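Local coordinates for MutT/nudix family protein (Deinococcus radiodurans, PDB 2W4E), which probably hydrolyses ADP-ribose as a magnesium-dependent Nudix pyrophosphatase, the chain here being the Nudix domain of an N-terminally truncated protein, at residues A[121-126]-A[130-135]. Numbering follows the deposited sequence.
Sequences GEIQDG and LTLWQA
Leu130 donates its backbone N to Gly126 O at 2.8 Å, with an N-H...O angle of 158°. This i to i+4 bond belongs to the first turn of helix 126-141. It makes the tight part of the contact. Leu130 CB lies 3.6 Å from the same Gly126 O. CG is anti to the backbone N (chi1 176°), which carries the rest of the side chain away from the loop, toward Phe72 of the same chain and Trp133 of the second subunit. The apolar part is looser. Ile123 and Leu132 start out toward each other's segment, yet their closest approach is between methyl ends, CD1 to CD1, at 4.4 Å. Their CA atoms are 9.8 Å apart. Leu132 packs further on Val114 and Leu118 of helix 111-120 and on Leu11 of strand 6-14.

The arrangement is a helix-loop-helix connection in the Nudix domain, joining helix 111-120 to helix 126-141. Helix 111-120 ends in a Schellman motif at Gly121, which has positive phi. Asp125 then takes the N-cap position of the next helix. Its OD2 hydrogen-bonds Ser128 OG, and its side chain also caps a backbone N in the first turn. Glu122 and Gln124 lie on the solvent side and do not touch segment 130-135. Glu122 OE2 forms a salt bridge with Arg116. Both segments also face the second subunit. In the loop, Gln124 and Gly126 make backbone hydrogen bonds to it. On the helix, Trp133 meets Trp133 of that subunit, with ring planes about 15° apart.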
ATOM      1  N   GLY A 121      10.054  -5.411   5.856  1.00 30.75           N
ATOM      2  CA  GLY A 121       9.112  -4.714   6.747  1.00 29.76           C
ATOM      3  C   GLY A 121       9.603  -3.416   7.374  1.00 28.49           C
ATOM      4  O   GLY A 121       8.891  -2.777   8.162  1.00 29.74           O
ATOM      5  N   GLU A 122      10.794  -2.970   6.997  1.00 27.72           N
ATOM      6  CA  GLU A 122      11.389  -1.773   7.634  1.00 26.04           C
ATOM      7  C   GLU A 122      10.781  -0.444   7.156  1.00 24.80           C
ATOM      8  O   GLU A 122      10.993   0.600   7.763  1.00 25.23           O
ATOM      9  CB  GLU A 122      12.917  -1.772   7.435  1.00 26.76           C
ATOM     10  CG  GLU A 122      13.632  -2.975   8.053  1.00 27.71           C
ATOM     11  CD  GLU A 122      15.089  -3.101   7.575  1.00 30.23           C
ATOM     12  OE1 GLU A 122      15.675  -2.117   7.082  1.00 30.62           O
ATOM     13  OE2 GLU A 122      15.643  -4.209   7.667  1.00 35.53           O
ATOM     14  N   ILE A 123      10.042  -0.472   6.051  1.00 23.51           N
ATOM     15  CA  ILE A 123       9.288   0.696   5.567  1.00 22.54           C
ATOM     16  C   ILE A 123       7.833   0.571   6.090  1.00 21.88           C
ATOM     17  O   ILE A 123       6.995  -0.082   5.465  1.00 22.39           O
ATOM     18  CB  ILE A 123       9.230   0.765   4.013  1.00 21.12           C
ATOM     19  CG1 ILE A 123      10.607   0.504   3.366  1.00 25.64           C
ATOM     20  CG2 ILE A 123       8.629   2.105   3.545  1.00 22.68           C
ATOM     21  CD1 ILE A 123      11.367   1.698   3.027  1.00 28.79           C
ATOM     22  N   GLN A 124       7.553   1.204   7.220  1.00 21.44           N
ATOM     23  CA  GLN A 124       6.257   1.045   7.883  1.00 21.66           C
ATOM     24  C   GLN A 124       5.248   2.035   7.304  1.00 20.71           C
ATOM     25  O   GLN A 124       4.081   1.905   7.592  1.00 20.67           O
ATOM     26  CB  GLN A 124       6.373   1.280   9.393  1.00 21.84           C
ATOM     27  CG  GLN A 124       7.344   0.342  10.166  1.00 19.99           C
ATOM     28  CD  GLN A 124       7.845   1.086  11.386  1.00 25.68           C
ATOM     29  OE1 GLN A 124       8.481   2.123  11.249  1.00 25.59           O
ATOM     30  NE2 GLN A 124       7.476   0.614  12.580  1.00 25.96           N
ATOM     31  N   ASP A 125       5.688   3.025   6.524  1.00 20.59           N
ATOM     32  CA  ASP A 125       4.731   3.965   5.894  1.00 22.16           C
ATOM     33  C   ASP A 125       3.939   3.231   4.806  1.00 22.12           C
ATOM     34  O   ASP A 125       4.518   2.787   3.811  1.00 23.49           O
ATOM     35  CB  ASP A 125       5.393   5.225   5.322  1.00 23.14           C
ATOM     36  CG  ASP A 125       4.368   6.219   4.776  1.00 26.60           C
ATOM     37  OD1 ASP A 125       3.525   6.699   5.557  1.00 29.54           O
ATOM     38  OD2 ASP A 125       4.347   6.497   3.571  1.00 29.08           O
ATOM     39  N   GLY A 126       2.634   3.058   5.012  1.00 21.05           N
ATOM     40  CA  GLY A 126       1.823   2.298   4.033  1.00 21.11           C
ATOM     41  C   GLY A 126       1.797   2.884   2.603  1.00 21.29           C
ATOM     42  O   GLY A 126       2.085   2.164   1.643  1.00 22.27           O
ATOM     43  N   LEU A 130       3.298   0.958  -0.616  1.00 17.99           N
ATOM     44  CA  LEU A 130       2.456   0.478  -1.720  1.00 18.61           C
ATOM     45  C   LEU A 130       3.028   1.041  -3.033  1.00 18.91           C
ATOM     46  O   LEU A 130       3.045   0.369  -4.036  1.00 19.31           O
ATOM     47  CB  LEU A 130       0.987   0.921  -1.548  1.00 18.38           C
ATOM     48  CG  LEU A 130       0.004   0.577  -2.675  1.00 19.01           C
ATOM     49  CD1 LEU A 130       0.090  -0.936  -3.146  1.00 17.73           C
ATOM     50  CD2 LEU A 130      -1.404   0.909  -2.241  1.00 18.68           C
ATOM     51  N   THR A 131       3.503   2.285  -3.011  1.00 18.30           N
ATOM     52  CA  THR A 131       4.045   2.895  -4.246  1.00 18.06           C
ATOM     53  C   THR A 131       5.281   2.120  -4.708  1.00 18.30           C
ATOM     54  O   THR A 131       5.474   1.885  -5.915  1.00 17.68           O
ATOM     55  CB  THR A 131       4.352   4.377  -4.007  1.00 16.45           C
ATOM     56  OG1 THR A 131       3.141   5.025  -3.630  1.00 18.73           O
ATOM     57  CG2 THR A 131       4.926   5.086  -5.292  1.00 17.55           C
ATOM     58  N   LEU A 132       6.117   1.738  -3.739  1.00 17.69           N
ATOM     59  CA  LEU A 132       7.362   0.977  -4.045  1.00 18.46           C
ATOM     60  C   LEU A 132       7.020  -0.362  -4.673  1.00 18.36           C
ATOM     61  O   LEU A 132       7.630  -0.766  -5.658  1.00 18.79           O
ATOM     62  CB  LEU A 132       8.243   0.781  -2.801  1.00 15.80           C
ATOM     63  CG  LEU A 132       9.014   2.051  -2.394  1.00 18.33           C
ATOM     64  CD1 LEU A 132       9.372   1.910  -0.883  1.00 20.06           C
ATOM     65  CD2 LEU A 132      10.284   2.187  -3.266  1.00 15.77           C
ATOM     66  N   TRP A 133       6.035  -1.050  -4.111  1.00 18.69           N
ATOM     67  CA  TRP A 133       5.612  -2.287  -4.719  1.00 19.61           C
ATOM     68  C   TRP A 133       5.101  -2.031  -6.136  1.00 20.08           C
ATOM     69  O   TRP A 133       5.467  -2.745  -7.050  1.00 21.20           O
ATOM     70  CB  TRP A 133       4.536  -2.991  -3.887  1.00 19.45           C
ATOM     71  CG  TRP A 133       5.080  -3.699  -2.723  1.00 19.61           C
ATOM     72  CD1 TRP A 133       4.932  -3.354  -1.408  1.00 22.16           C
ATOM     73  CD2 TRP A 133       5.881  -4.886  -2.739  1.00 19.96           C
ATOM     74  NE1 TRP A 133       5.586  -4.263  -0.600  1.00 20.17           N
ATOM     75  CE2 TRP A 133       6.185  -5.209  -1.388  1.00 20.07           C
ATOM     76  CE3 TRP A 133       6.355  -5.716  -3.752  1.00 22.17           C
ATOM     77  CZ2 TRP A 133       6.949  -6.323  -1.037  1.00 22.05           C
ATOM     78  CZ3 TRP A 133       7.107  -6.845  -3.405  1.00 21.91           C
ATOM     79  CH2 TRP A 133       7.381  -7.140  -2.049  1.00 22.93           C
ATOM     80  N   GLN A 134       4.234  -1.037  -6.317  1.00 20.41           N
ATOM     81  CA  GLN A 134       3.657  -0.819  -7.662  1.00 21.49           C
ATOM     82  C   GLN A 134       4.717  -0.405  -8.692  1.00 21.51           C
ATOM     83  O   GLN A 134       4.563  -0.703  -9.865  1.00 21.86           O
ATOM     84  CB  GLN A 134       2.569   0.277  -7.615  1.00 21.41           C
ATOM     85  CG  GLN A 134       1.260  -0.072  -6.861  1.00 23.20           C
ATOM     86  CD  GLN A 134       0.400   1.202  -6.721  1.00 28.48           C
ATOM     87  OE1 GLN A 134       0.918   2.316  -6.874  1.00 33.70           O
ATOM     88  NE2 GLN A 134      -0.857   1.054  -6.420  1.00 24.99           N
ATOM     89  N   ALA A 135       5.789   0.278  -8.267  1.00 21.05           N
ATOM     90  CA  ALA A 135       6.843   0.713  -9.200  1.00 21.31           C
ATOM     91  C   ALA A 135       7.857  -0.396  -9.564  1.00 22.52           C
ATOM     92  O   ALA A 135       8.671  -0.233 -10.469  1.00 21.25           O
ATOM     93  CB  ALA A 135       7.607   1.905  -8.587  1.00 21.21           C
TER